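Local coordinates for protein insect group II chitinase (Ostrinia furnacalis, PDB 5Y2C) that probably hydrolyses the beta-1,4 glycosidic bonds of chitin, as a glycoside hydrolase family 18 catalytic domain built on a TIM barrel, at residues 167-172 with 192-197; 208-213 with 304-309; 246-251 with 341-346; 125-130 with 176-181. All coordinates share one frame; numbering follows the deposited sequence.

Contact 1 of 4, residues 167-172 with 192-197; sequences VSASKR and LMTYDY. With NAG (2-acetamido-2-deoxy-beta-D-glucopyranose), chain C; NAG (2-acetamido-2-deoxy-beta-D-glucopyranose), chain B; NAG (2-acetamido-2-deoxy-beta-D-glucopyranose), chain D.
Val-167 lies beside Leu-192 in a parallel bridge at the ends of two neighbouring TIM-barrel strands. Its CG2 crosses the tip of the leucine, 3.8 Å from Leu-192 CD2, while Val-167 O accepts from Met-193 N at 2.9 Å in a nearly straight bond (161°). Met-193, bent at chi3 (-59°), turns its CE back to 3.4 Å from Val-167 O, with SD beside NAG C. Ser-168 OG receives the N-H of Ser-170, an ST turn. Ala-169 closes the seam, its CB 3.2 Å from Met-193 O and 3.4 Å from Tyr-197 OH, itself hydrogen-bonded to Thr-227 OG1. Beside it one water accepts from Ala-169 N and donates to Met-193 O (2.9 Å). Ser-170 CB lies 3.2 Å from O7 of NAG D. In the second segment Tyr-195 OH donates to O5 of NAG C, and Asp-196 OD2 accepts from O6 of that sugar at 3.0 Å. With Asp-196 OD1 held by Tyr-248 and Gln-250, both carboxylate oxygens have partners, which should limit rotation at the substrate.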
# COMPACT_ATOMS: atom_id res chain seq x y z
N VAL A 167 7.72 -2.03 -1.32
CA VAL A 167 8.79 -1.43 -2.10
C VAL A 167 8.22 -0.46 -3.12
O VAL A 167 7.07 -0.56 -3.55
CB VAL A 167 9.63 -2.50 -2.83
CG1 VAL A 167 10.30 -3.46 -1.82
CG2 VAL A 167 8.75 -3.23 -3.84
N SER A 168 9.08 0.47 -3.54
CA SER A 168 8.70 1.50 -4.49
C SER A 168 8.31 0.91 -5.84
O SER A 168 8.74 -0.19 -6.22
CB SER A 168 9.84 2.48 -4.68
OG SER A 168 9.56 3.38 -5.73
N ALA A 169 7.48 1.65 -6.57
CA ALA A 169 7.13 1.34 -7.94
C ALA A 169 7.92 2.17 -8.95
O ALA A 169 7.82 1.91 -10.15
CB ALA A 169 5.64 1.55 -8.15
N SER A 170 8.73 3.11 -8.50
CA SER A 170 9.47 3.98 -9.41
C SER A 170 10.72 3.29 -9.92
O SER A 170 11.51 2.76 -9.13
CB SER A 170 9.86 5.28 -8.71
OG SER A 170 10.96 5.91 -9.34
N LYS A 171 10.92 3.33 -11.24
CA LYS A 171 12.11 2.73 -11.83
C LYS A 171 13.38 3.27 -11.17
O LYS A 171 14.25 2.50 -10.74
CB LYS A 171 12.14 3.01 -13.33
CG LYS A 171 13.36 2.42 -14.03
CD LYS A 171 13.63 3.10 -15.37
CE LYS A 171 14.66 2.33 -16.18
NZ LYS A 171 16.00 2.44 -15.58
N ARG A 172 13.47 4.59 -11.04
CA ARG A 172 14.69 5.21 -10.54
C ARG A 172 14.95 4.87 -9.08
O ARG A 172 16.10 4.59 -8.70
CB ARG A 172 14.65 6.72 -10.80
CG ARG A 172 15.35 7.64 -9.81
CD ARG A 172 15.00 9.11 -10.19
NE ARG A 172 14.89 10.01 -9.04
CZ ARG A 172 15.94 10.48 -8.38
NH1 ARG A 172 17.15 10.12 -8.75
NH2 ARG A 172 15.78 11.31 -7.34
N LEU A 192 4.77 -4.71 -4.19
CA LEU A 192 4.98 -3.56 -5.06
C LEU A 192 3.95 -2.49 -4.72
O LEU A 192 2.74 -2.74 -4.77
CB LEU A 192 4.84 -3.97 -6.52
CG LEU A 192 5.67 -5.13 -7.05
CD1 LEU A 192 5.35 -5.30 -8.53
CD2 LEU A 192 7.17 -4.92 -6.81
N MET A 193 4.42 -1.30 -4.31
CA MET A 193 3.49 -0.21 -4.02
C MET A 193 3.17 0.48 -5.34
O MET A 193 3.59 1.61 -5.63
CB MET A 193 4.05 0.73 -2.97
CG MET A 193 4.03 0.11 -1.56
SD MET A 193 4.64 1.21 -0.30
CE MET A 193 6.29 1.50 -0.93
N THR A 194 2.42 -0.24 -6.16
CA THR A 194 2.10 0.21 -7.50
C THR A 194 1.02 1.28 -7.49
O THR A 194 -0.00 1.18 -8.18
CB THR A 194 1.69 -0.99 -8.33
OG1 THR A 194 0.95 -1.89 -7.49
CG2 THR A 194 2.94 -1.67 -8.87
N TYR A 195 1.27 2.35 -6.75
CA TYR A 195 0.35 3.48 -6.71
C TYR A 195 1.14 4.72 -6.32
O TYR A 195 2.36 4.66 -6.09
CB TYR A 195 -0.80 3.22 -5.74
CG TYR A 195 -0.34 2.73 -4.39
CD1 TYR A 195 0.24 3.59 -3.47
CD2 TYR A 195 -0.52 1.40 -4.01
CE1 TYR A 195 0.65 3.15 -2.23
CE2 TYR A 195 -0.13 0.95 -2.77
CZ TYR A 195 0.46 1.83 -1.88
OH TYR A 195 0.87 1.40 -0.63
N ASP A 196 0.44 5.86 -6.24
CA ASP A 196 1.05 7.16 -6.01
C ASP A 196 2.05 7.51 -7.11
O ASP A 196 3.06 8.17 -6.86
CB ASP A 196 1.71 7.24 -4.63
CG ASP A 196 0.70 7.33 -3.52
OD1 ASP A 196 -0.52 7.34 -3.82
OD2 ASP A 196 1.11 7.38 -2.36
N TYR A 197 1.79 7.04 -8.33
CA TYR A 197 2.56 7.48 -9.48
C TYR A 197 2.34 8.96 -9.73
O TYR A 197 3.24 9.65 -10.25
CB TYR A 197 2.16 6.67 -10.72
CG TYR A 197 2.54 5.20 -10.70
CD1 TYR A 197 3.81 4.78 -11.09
CD2 TYR A 197 1.61 4.23 -10.32
CE1 TYR A 197 4.15 3.43 -11.10
CE2 TYR A 197 1.93 2.87 -10.32
CZ TYR A 197 3.20 2.48 -10.72
OH TYR A 197 3.51 1.15 -10.71
C1 NAG C . 2.88 4.08 1.07
C2 NAG C . 2.95 3.61 2.51
C3 NAG C . 1.99 4.34 3.43
C4 NAG C . 1.07 5.37 2.80
C5 NAG C . 0.52 4.70 1.55
C6 NAG C . -0.37 5.56 0.71
C7 NAG C . 3.62 1.37 3.03
C8 NAG C . 3.19 -0.04 3.00
N2 NAG C . 2.73 2.20 2.64
O3 NAG C . 2.75 4.92 4.44
O4 NAG C . 0.06 5.72 3.65
O5 NAG C . 1.55 4.19 0.72
O6 NAG C . 0.22 6.78 0.43
O7 NAG C . 4.69 1.67 3.39
C1 NAG B . 4.63 8.40 -1.45
C2 NAG B . 3.55 8.66 -0.44
C3 NAG B . 3.50 7.51 0.54
C4 NAG B . 3.46 6.16 -0.11
C5 NAG B . 4.59 6.09 -1.09
C6 NAG B . 4.49 4.88 -1.95
C7 NAG B . 3.12 11.02 0.02
C8 NAG B . 3.66 12.20 0.68
N2 NAG B . 3.74 9.89 0.24
O3 NAG B . 2.37 7.68 1.32
O4 NAG B . 3.63 5.27 0.96
O5 NAG B . 4.46 7.15 -1.95
O6 NAG B . 5.69 4.24 -2.20
O7 NAG B . 2.18 11.13 -0.63
C1 NAG D . 6.62 10.72 -5.69
C2 NAG D . 6.55 9.22 -5.69
C3 NAG D . 5.52 8.72 -4.69
C4 NAG D . 5.59 9.41 -3.35
C5 NAG D . 5.65 10.89 -3.56
C6 NAG D . 5.97 11.57 -2.28
C7 NAG D . 6.97 7.90 -7.62
C8 NAG D . 6.32 7.31 -8.80
N2 NAG D . 6.25 8.77 -6.99
O3 NAG D . 5.76 7.38 -4.53
O4 NAG D . 4.44 9.16 -2.60
O5 NAG D . 6.75 11.12 -4.37
O6 NAG D . 6.11 12.92 -2.55
O7 NAG D . 8.03 7.55 -7.30
O HOH W 1 5.76 3.54 -5.42

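Contact 2 of 4, residues 208-213 with 304-309; sequences VAPMYV and GRIGPY. With NAG (2-acetamido-2-deoxy-beta-D-glucopyranose), chain E.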
# COMPACT_ATOMS: atom_id res chain seq x y z
N VAL A 208 -3.71 8.13 -9.85
CA VAL A 208 -2.90 7.63 -8.74
C VAL A 208 -2.16 6.36 -9.13
O VAL A 208 -0.99 6.16 -8.75
CB VAL A 208 -3.79 7.43 -7.50
CG1 VAL A 208 -5.00 6.51 -7.80
CG2 VAL A 208 -2.97 6.90 -6.31
N ALA A 209 -2.78 5.51 -9.96
CA ALA A 209 -2.24 4.17 -10.24
C ALA A 209 -2.59 3.75 -11.66
O ALA A 209 -3.48 2.92 -11.89
CB ALA A 209 -2.78 3.17 -9.22
N PRO A 210 -1.91 4.32 -12.66
CA PRO A 210 -2.18 3.91 -14.04
C PRO A 210 -1.78 2.47 -14.26
O PRO A 210 -0.77 2.00 -13.74
CB PRO A 210 -1.32 4.87 -14.88
CG PRO A 210 -0.97 6.01 -13.96
CD PRO A 210 -0.87 5.36 -12.61
N MET A 211 -2.59 1.76 -15.05
CA MET A 211 -2.30 0.37 -15.37
C MET A 211 -1.30 0.25 -16.52
O MET A 211 -0.31 -0.48 -16.42
CB MET A 211 -3.60 -0.36 -15.71
CG MET A 211 -3.45 -1.85 -15.84
SD MET A 211 -2.88 -2.62 -14.34
CE MET A 211 -1.73 -3.82 -14.98
N TYR A 212 -1.55 0.96 -17.63
CA TYR A 212 -0.73 0.91 -18.84
C TYR A 212 -0.36 2.32 -19.27
O TYR A 212 -0.89 3.31 -18.77
CB TYR A 212 -1.45 0.20 -19.98
CG TYR A 212 -1.94 -1.16 -19.57
CD1 TYR A 212 -1.02 -2.18 -19.31
CD2 TYR A 212 -3.29 -1.43 -19.41
CE1 TYR A 212 -1.44 -3.42 -18.92
CE2 TYR A 212 -3.72 -2.69 -19.03
CZ TYR A 212 -2.78 -3.68 -18.78
OH TYR A 212 -3.18 -4.93 -18.39
N VAL A 213 0.51 2.44 -20.25
CA VAL A 213 0.86 3.74 -20.70
C VAL A 213 -0.31 4.44 -21.33
O VAL A 213 -1.09 3.86 -21.95
CB VAL A 213 2.14 3.82 -21.54
CG1 VAL A 213 3.14 2.78 -21.15
CG2 VAL A 213 1.87 3.74 -22.99
N GLY A 304 -9.11 1.63 -21.31
CA GLY A 304 -8.81 0.80 -20.15
C GLY A 304 -7.39 0.89 -19.65
O GLY A 304 -6.90 -0.07 -19.04
N ARG A 305 -6.70 2.01 -19.86
CA ARG A 305 -5.32 2.12 -19.41
C ARG A 305 -5.18 2.73 -18.02
O ARG A 305 -4.17 2.48 -17.35
CB ARG A 305 -4.48 2.93 -20.41
CG ARG A 305 -4.53 2.37 -21.83
CD ARG A 305 -4.24 3.43 -22.88
NE ARG A 305 -5.33 4.40 -22.96
CZ ARG A 305 -5.29 5.48 -23.72
NH1 ARG A 305 -4.23 5.72 -24.48
NH2 ARG A 305 -6.32 6.33 -23.74
N ILE A 306 -6.17 3.52 -17.57
CA ILE A 306 -6.20 4.10 -16.24
C ILE A 306 -7.60 3.96 -15.68
O ILE A 306 -8.59 3.91 -16.42
CB ILE A 306 -5.80 5.60 -16.24
CG1 ILE A 306 -6.76 6.43 -17.09
CG2 ILE A 306 -4.38 5.79 -16.69
CD1 ILE A 306 -6.63 7.92 -16.82
N GLY A 307 -7.70 3.95 -14.34
CA GLY A 307 -8.98 3.97 -13.70
C GLY A 307 -9.68 5.31 -13.89
O GLY A 307 -9.17 6.22 -14.56
N PRO A 308 -10.86 5.45 -13.30
CA PRO A 308 -11.63 6.68 -13.46
C PRO A 308 -11.07 7.82 -12.62
O PRO A 308 -10.16 7.66 -11.80
CB PRO A 308 -13.04 6.30 -13.00
CG PRO A 308 -12.82 5.13 -12.07
CD PRO A 308 -11.61 4.40 -12.59
N TYR A 309 -11.63 8.99 -12.87
CA TYR A 309 -11.47 10.15 -12.00
C TYR A 309 -12.80 10.89 -11.95
O TYR A 309 -13.64 10.76 -12.85
CB TYR A 309 -10.32 11.09 -12.44
CG TYR A 309 -10.41 11.69 -13.83
CD1 TYR A 309 -11.10 12.88 -14.04
CD2 TYR A 309 -9.78 11.09 -14.91
CE1 TYR A 309 -11.17 13.45 -15.31
CE2 TYR A 309 -9.84 11.65 -16.19
CZ TYR A 309 -10.53 12.83 -16.38
OH TYR A 309 -10.60 13.39 -17.63
C1 NAG E . 2.74 -4.27 -20.47
C2 NAG E . 2.14 -4.01 -21.86
C3 NAG E . 2.86 -4.86 -22.93
C4 NAG E . 4.38 -4.76 -22.78
C5 NAG E . 4.73 -5.10 -21.35
C6 NAG E . 6.21 -5.12 -21.05
C7 NAG E . -0.22 -3.47 -22.32
C8 NAG E . -1.63 -4.00 -22.30
N2 NAG E . 0.72 -4.31 -21.87
O3 NAG E . 2.40 -4.42 -24.20
O4 NAG E . 5.11 -5.71 -23.56
O5 NAG E . 4.13 -4.12 -20.51
O6 NAG E . 6.87 -4.06 -21.73
O7 NAG E . 0.05 -2.34 -22.71
O HOH W 2 -5.92 2.59 -12.86
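The ring of Tyr-212 meets the loop 304-309 at its edge, where Gly-304 O lies in the ring plane 3.9 Å from Tyr-212 CD2. Over one face sits the acetamido methyl C8 of NAG E, 3.4 Å above the plane and offset toward the rim, a position suited to a CH-pi contact; against the opposite face lies Met-211 CG, at a height of 3.3 Å. The phenol OH is hydrogen-bonded to His-327 NE2 of helix 322-334. NAG E is probably the first sugar of an N-glycan on Asn-225, the start of an N-x-T sequon.

The two loops are joined chiefly through Arg-305 O, which accepts two backbone N-H groups. Tyr-212 N meets Arg-305 O in the carbonyl plane, on a lone pair (3.0 Å, 168°), whereas Met-211 N, tilted from that plane, bends to 135° at 2.9 Å. With CG anti to its carbonyl carbon (chi1 -56°), Arg-305 runs beside the tyrosine's CB and brings CD to 3.3 Å from Val-213 O. Arg-305 NH1 then reaches Asp-215, just past 208-213, while NH2 bridges to Asp-301 of its own loop. Pro-210 CB packs on Ile-306 CG2 (3.7 Å), and a water takes the N-H of Gly-307 while donating to Ala-209 O. One doubly used carbonyl, one water and the Asp-215 bridge thus tie two irregular loops, and the tyrosine offers the glycan a flat platform.

Contact 3 of 4, residues 246-251 with 341-346; sequences PFYGQS and MAWSLD. With NAG (2-acetamido-2-deoxy-beta-D-glucopyranose), chain C; NAG (2-acetamido-2-deoxy-beta-D-glucopyranose), chain F.
Pro-246 and Trp-343 form a parallel bridge between two strands of the TIM barrel, made by Phe-247 N donating to Trp-343 O (2.8 Å, 170°). The tight part lies outside the barrel wall. There Ala-342 packs against the phenylalanine ring, CB to Phe-247 CZ 3.4 Å, with its CA over one face, and Ser-344 O comes within 3.2 Å of Phe-247 CD2; Leu-362, Leu-363 and Ile-366 of helix 361-371 also touch this ring. On the substrate side the packing is sparser. The rings of Tyr-248 and Trp-343 stand almost perpendicular (84°) and meet mainly through Tyr-248 CE1 and Trp-343 CD1, 3.6 Å apart. The sugars complete that side: C5 of NAG C lies 3.4 Å above one indole face, and the methyl C8 of NAG F lies over the centre of the Tyr-248 ring. With its CG anti to the backbone N (chi1 -177°), Trp-343 spreads its indole under the sugar. The peptide to Ser-344 is cis, as seen at the active-site tryptophan of family 18 chitinases. The indole edge is used as well: Trp-343 NE1 donates to O7 of NAG F at 3.0 Å, with the acceptor in the ring plane.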
# COMPACT_ATOMS: atom_id res chain seq x y z
N PRO A 246 -4.49 0.70 -4.60
CA PRO A 246 -4.92 1.72 -3.64
C PRO A 246 -6.44 1.73 -3.49
O PRO A 246 -7.18 1.65 -4.48
CB PRO A 246 -4.41 3.03 -4.26
CG PRO A 246 -4.44 2.76 -5.76
CD PRO A 246 -4.15 1.28 -5.93
N PHE A 247 -6.91 1.82 -2.24
CA PHE A 247 -8.33 1.96 -1.93
C PHE A 247 -8.71 3.42 -1.68
O PHE A 247 -9.70 3.71 -1.00
CB PHE A 247 -8.69 1.09 -0.71
CG PHE A 247 -8.76 -0.40 -0.99
CD1 PHE A 247 -8.46 -0.92 -2.24
CD2 PHE A 247 -9.13 -1.29 0.01
CE1 PHE A 247 -8.53 -2.30 -2.49
CE2 PHE A 247 -9.21 -2.66 -0.22
CZ PHE A 247 -8.90 -3.17 -1.48
N TYR A 248 -7.96 4.34 -2.26
CA TYR A 248 -8.12 5.76 -2.05
C TYR A 248 -7.71 6.48 -3.33
O TYR A 248 -7.02 5.90 -4.18
CB TYR A 248 -7.26 6.25 -0.88
CG TYR A 248 -5.79 6.13 -1.21
CD1 TYR A 248 -5.12 4.94 -1.05
CD2 TYR A 248 -5.10 7.22 -1.75
CE1 TYR A 248 -3.79 4.82 -1.37
CE2 TYR A 248 -3.76 7.10 -2.08
CZ TYR A 248 -3.12 5.89 -1.89
OH TYR A 248 -1.79 5.75 -2.20
N GLY A 249 -8.12 7.74 -3.47
CA GLY A 249 -7.79 8.54 -4.63
C GLY A 249 -6.90 9.74 -4.33
O GLY A 249 -6.93 10.28 -3.23
N GLN A 250 -6.13 10.16 -5.32
CA GLN A 250 -5.38 11.41 -5.21
C GLN A 250 -6.26 12.56 -5.70
O GLN A 250 -6.83 12.48 -6.80
CB GLN A 250 -4.08 11.36 -6.02
CG GLN A 250 -3.04 10.41 -5.44
CD GLN A 250 -2.38 10.94 -4.17
OE1 GLN A 250 -2.47 12.13 -3.87
NE2 GLN A 250 -1.76 10.04 -3.41
N SER A 251 -6.43 13.58 -4.85
CA SER A 251 -7.30 14.71 -5.14
C SER A 251 -6.48 15.96 -5.42
O SER A 251 -5.37 16.14 -4.89
CB SER A 251 -8.28 14.99 -4.00
OG SER A 251 -7.62 15.44 -2.84
N MET A 341 -2.14 -6.73 -3.09
CA MET A 341 -2.00 -6.03 -1.83
C MET A 341 -3.00 -4.87 -1.80
O MET A 341 -3.25 -4.23 -2.83
CB MET A 341 -0.55 -5.53 -1.67
CG MET A 341 -0.31 -4.68 -0.47
SD MET A 341 -0.51 -2.93 -0.81
CE MET A 341 1.14 -2.42 -1.29
N ALA A 342 -3.58 -4.62 -0.63
CA ALA A 342 -4.58 -3.56 -0.46
C ALA A 342 -4.09 -2.54 0.56
O ALA A 342 -3.87 -2.87 1.74
CB ALA A 342 -5.93 -4.13 -0.02
N TRP A 343 -3.94 -1.30 0.12
CA TRP A 343 -3.74 -0.17 1.00
C TRP A 343 -4.96 0.73 0.85
O TRP A 343 -5.09 1.44 -0.15
CB TRP A 343 -2.46 0.60 0.67
CG TRP A 343 -2.30 1.70 1.66
CD1 TRP A 343 -2.89 2.93 1.62
CD2 TRP A 343 -1.62 1.62 2.90
NE1 TRP A 343 -2.57 3.64 2.73
CE2 TRP A 343 -1.79 2.86 3.54
CE3 TRP A 343 -0.85 0.64 3.53
CZ2 TRP A 343 -1.23 3.14 4.78
CZ3 TRP A 343 -0.30 0.92 4.75
CH2 TRP A 343 -0.50 2.16 5.37
N SER A 344 -5.85 0.74 1.84
CA SER A 344 -5.81 -0.11 3.03
C SER A 344 -7.24 -0.51 3.38
O SER A 344 -8.20 0.04 2.81
CB SER A 344 -5.18 0.64 4.19
OG SER A 344 -5.96 1.77 4.52
N LEU A 345 -7.40 -1.44 4.33
CA LEU A 345 -8.71 -1.99 4.66
C LEU A 345 -9.75 -0.91 4.96
O LEU A 345 -10.91 -1.02 4.55
CB LEU A 345 -8.60 -2.93 5.85
CG LEU A 345 -7.83 -4.24 5.67
CD1 LEU A 345 -7.80 -5.04 6.97
CD2 LEU A 345 -8.43 -5.06 4.53
N ASP A 346 -9.35 0.14 5.68
CA ASP A 346 -10.23 1.19 6.17
C ASP A 346 -10.63 2.22 5.11
O ASP A 346 -11.48 3.07 5.40
CB ASP A 346 -9.57 1.92 7.33
CG ASP A 346 -8.21 2.42 6.95
OD1 ASP A 346 -7.24 1.65 7.06
OD2 ASP A 346 -8.13 3.56 6.47
C1 NAG C . 2.88 4.08 1.07
C2 NAG C . 2.95 3.61 2.51
C3 NAG C . 1.99 4.34 3.43
C4 NAG C . 1.07 5.37 2.80
C5 NAG C . 0.52 4.70 1.55
C6 NAG C . -0.37 5.56 0.71
C7 NAG C . 3.62 1.37 3.03
C8 NAG C . 3.19 -0.04 3.00
N2 NAG C . 2.73 2.20 2.64
O3 NAG C . 2.75 4.92 4.44
O4 NAG C . 0.06 5.72 3.65
O5 NAG C . 1.55 4.19 0.72
O6 NAG C . 0.22 6.78 0.43
O7 NAG C . 4.69 1.67 3.39
C1 NAG F . 0.25 6.95 4.23
C2 NAG F . -1.06 7.58 4.53
C3 NAG F . -0.85 8.82 5.38
C4 NAG F . -0.06 8.46 6.62
C5 NAG F . 1.20 7.72 6.24
C6 NAG F . 1.96 7.21 7.43
C7 NAG F . -2.86 7.24 3.04
C8 NAG F . -3.44 7.63 1.75
N2 NAG F . -1.83 7.91 3.39
O3 NAG F . -2.08 9.31 5.70
O4 NAG F . 0.28 9.57 7.39
O5 NAG F . 0.75 6.65 5.47
O6 NAG F . 3.28 6.84 7.10
O7 NAG F . -3.32 6.38 3.68

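Contact 4 of 4, residues 125-130 with 176-181; sequences LYPKCW and YAYNVP. With NAG (2-acetamido-2-deoxy-beta-D-glucopyranose), chain B; NAG (2-acetamido-2-deoxy-beta-D-glucopyranose), chain C.
Pro-127 and Ala-177 bring the backbones to a CA-CA distance of 4.8 Å, where a loop following strand 119-124, entered by a cis peptide between Leu-125 and Tyr-126, rests on the end of helix 171-177 without a direct hydrogen bond between the two segments. At this point Ala-177 CB sits against Pro-127 O (3.2 Å) and also faces the proline ring. The same CB lies over the centre of the Tyr-178 ring, whose CE1 reaches Pro-127 CD at 3.9 Å, the Pro-127 and Tyr-178 side chains crossing at about a right angle. Tyr-178 OH then arrives at the edge of the Tyr-126 ring, near its plane and 3.6 Å from Tyr-126 CD2; its polar partner is Ser-168 N.

Lys-128 bends at chi2 (82°), which lays CE 3.6 Å from Tyr-176 CD1 while NZ continues to Gly-137 O. Cys-129 SG, disulfide-bonded to Cys-134, lies 4.6 Å from the centroid of the Tyr-176 ring, 54° off its normal, an oblique sulfur-aromatic contact.

On the inner side Tyr-126 OH hydrogen-bonds O6 of NAG B at 2.7 Å. Leu-125, apparently the engineered residue at the position of the family's catalytic glutamate, places CD1 3.3 Å from O4 of NAG B, the glycosidic oxygen toward NAG C. Packing across the contact, with a disulfide bracing the loop from within, probably helps to position Tyr-126 at NAG B, next to Leu-125 at the probable cleavage site.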
# COMPACT_ATOMS: atom_id res chain seq x y z
N LEU A 125 10.87 3.50 3.39
CA LEU A 125 10.62 4.23 2.14
C LEU A 125 11.60 5.40 2.04
O LEU A 125 11.30 6.50 2.52
CB LEU A 125 9.17 4.72 2.02
CG LEU A 125 7.98 3.80 2.32
CD1 LEU A 125 6.74 4.37 1.66
CD2 LEU A 125 8.23 2.37 1.86
N TYR A 126 12.75 5.19 1.40
CA TYR A 126 13.18 3.91 0.79
C TYR A 126 14.69 3.84 1.03
O TYR A 126 15.30 4.86 1.32
CB TYR A 126 12.85 3.85 -0.71
CG TYR A 126 11.49 4.38 -1.09
CD1 TYR A 126 11.29 5.74 -1.26
CD2 TYR A 126 10.41 3.53 -1.29
CE1 TYR A 126 10.06 6.26 -1.60
CE2 TYR A 126 9.15 4.04 -1.65
CZ TYR A 126 8.99 5.41 -1.81
OH TYR A 126 7.77 5.97 -2.16
N PRO A 127 15.30 2.66 0.89
CA PRO A 127 16.77 2.59 0.97
C PRO A 127 17.39 3.54 -0.04
O PRO A 127 16.94 3.62 -1.19
CB PRO A 127 17.08 1.13 0.64
CG PRO A 127 15.84 0.38 0.98
CD PRO A 127 14.70 1.32 0.69
N LYS A 128 18.38 4.30 0.41
CA LYS A 128 19.12 5.28 -0.40
C LYS A 128 18.27 6.50 -0.77
O LYS A 128 18.71 7.64 -0.57
CB LYS A 128 19.71 4.61 -1.64
CG LYS A 128 20.06 5.58 -2.76
CD LYS A 128 21.41 6.22 -2.53
CE LYS A 128 21.85 7.04 -3.73
NZ LYS A 128 22.85 8.05 -3.30
N CYS A 129 17.07 6.29 -1.30
CA CYS A 129 16.16 7.41 -1.61
C CYS A 129 15.25 7.69 -0.41
O CYS A 129 14.05 7.39 -0.41
CB CYS A 129 15.36 7.10 -2.87
SG CYS A 129 16.37 6.64 -4.30
N TRP A 130 15.84 8.28 0.62
CA TRP A 130 15.08 8.57 1.83
C TRP A 130 13.90 9.47 1.47
O TRP A 130 14.10 10.55 0.89
CB TRP A 130 15.94 9.24 2.90
CG TRP A 130 17.19 8.54 3.22
CD1 TRP A 130 17.51 7.24 2.94
CD2 TRP A 130 18.34 9.09 3.88
NE1 TRP A 130 18.78 6.95 3.39
CE2 TRP A 130 19.31 8.07 3.97
CE3 TRP A 130 18.63 10.36 4.41
CZ2 TRP A 130 20.55 8.28 4.56
CZ3 TRP A 130 19.87 10.56 5.00
CH2 TRP A 130 20.81 9.52 5.07
N TYR A 176 18.22 2.55 -7.44
CA TYR A 176 19.05 3.00 -6.32
C TYR A 176 18.90 2.11 -5.09
O TYR A 176 19.87 1.94 -4.34
CB TYR A 176 18.68 4.43 -5.92
CG TYR A 176 19.23 5.57 -6.75
CD1 TYR A 176 20.60 5.81 -6.87
CD2 TYR A 176 18.36 6.43 -7.38
CE1 TYR A 176 21.06 6.88 -7.62
CE2 TYR A 176 18.80 7.48 -8.11
CZ TYR A 176 20.14 7.71 -8.24
OH TYR A 176 20.51 8.79 -9.00
N ALA A 177 17.72 1.54 -4.84
CA ALA A 177 17.41 0.98 -3.53
C ALA A 177 17.59 -0.53 -3.43
O ALA A 177 18.05 -1.01 -2.39
CB ALA A 177 15.97 1.31 -3.13
N TYR A 178 17.24 -1.28 -4.48
CA TYR A 178 16.89 -2.70 -4.33
C TYR A 178 17.84 -3.61 -5.09
O TYR A 178 17.98 -3.50 -6.31
CB TYR A 178 15.45 -2.94 -4.78
CG TYR A 178 14.44 -2.09 -4.02
CD1 TYR A 178 14.40 -2.10 -2.63
CD2 TYR A 178 13.53 -1.30 -4.70
CE1 TYR A 178 13.47 -1.34 -1.94
CE2 TYR A 178 12.60 -0.52 -4.02
CZ TYR A 178 12.57 -0.55 -2.64
OH TYR A 178 11.64 0.23 -1.98
N ASN A 179 18.50 -4.51 -4.36
CA ASN A 179 19.13 -5.70 -4.91
C ASN A 179 18.01 -6.69 -5.22
O ASN A 179 17.64 -7.54 -4.39
CB ASN A 179 20.15 -6.27 -3.92
CG ASN A 179 20.94 -7.46 -4.47
OD1 ASN A 179 20.46 -8.21 -5.33
ND2 ASN A 179 22.16 -7.65 -3.96
N VAL A 180 17.44 -6.58 -6.43
CA VAL A 180 16.22 -7.31 -6.74
C VAL A 180 16.40 -8.82 -6.58
O VAL A 180 15.59 -9.45 -5.88
CB VAL A 180 15.69 -6.91 -8.13
CG1 VAL A 180 14.55 -7.85 -8.55
CG2 VAL A 180 15.22 -5.45 -8.11
N PRO A 181 17.45 -9.45 -7.15
CA PRO A 181 17.57 -10.92 -6.97
C PRO A 181 17.72 -11.35 -5.52
O PRO A 181 17.14 -12.36 -5.11
CB PRO A 181 18.81 -11.25 -7.81
CG PRO A 181 18.94 -10.11 -8.78
CD PRO A 181 18.52 -8.92 -8.01
C1 NAG B . 4.63 8.40 -1.45
C2 NAG B . 3.55 8.66 -0.44
C3 NAG B . 3.50 7.51 0.54
C4 NAG B . 3.46 6.16 -0.11
C5 NAG B . 4.59 6.09 -1.09
C6 NAG B . 4.49 4.88 -1.95
C7 NAG B . 3.12 11.02 0.02
C8 NAG B . 3.66 12.20 0.68
N2 NAG B . 3.74 9.89 0.24
O3 NAG B . 2.37 7.68 1.32
O4 NAG B . 3.63 5.27 0.96
O5 NAG B . 4.46 7.15 -1.95
O6 NAG B . 5.69 4.24 -2.20
O7 NAG B . 2.18 11.13 -0.63
C1 NAG C . 2.88 4.08 1.07
C2 NAG C . 2.95 3.61 2.51
C3 NAG C . 1.99 4.34 3.43
C4 NAG C . 1.07 5.37 2.80
C5 NAG C . 0.52 4.70 1.55
C6 NAG C . -0.37 5.56 0.71
C7 NAG C . 3.62 1.37 3.03
C8 NAG C . 3.19 -0.04 3.00
N2 NAG C . 2.73 2.20 2.64
O3 NAG C . 2.75 4.92 4.44
O4 NAG C . 0.06 5.72 3.65
O5 NAG C . 1.55 4.19 0.72
O6 NAG C . 0.22 6.78 0.43
O7 NAG C . 4.69 1.67 3.39

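Overall arrangement
Contacts 1, 3 and 4 line one sugar-binding groove at the strand ends of the barrel, and all three touch NAG C. Contact 1 is central, its centre 14 Å from those of contacts 2 and 3 and 11 Å from that of contact 4. Tyr-195 OH of contact 1 packs on Trp-343 CB of contact 3 at 3.7 Å, while Met-193 CE approaches Leu-125 CD2 of contact 4 at 3.5 Å. Contacts 3 and 4 do not touch, their nearest atoms about 8 Å apart. Contact 2 flanks the groove, joined to contact 1 through Tyr-197 N and Val-208 O (3.0 Å), and serves a different, probably N-linked, glycan.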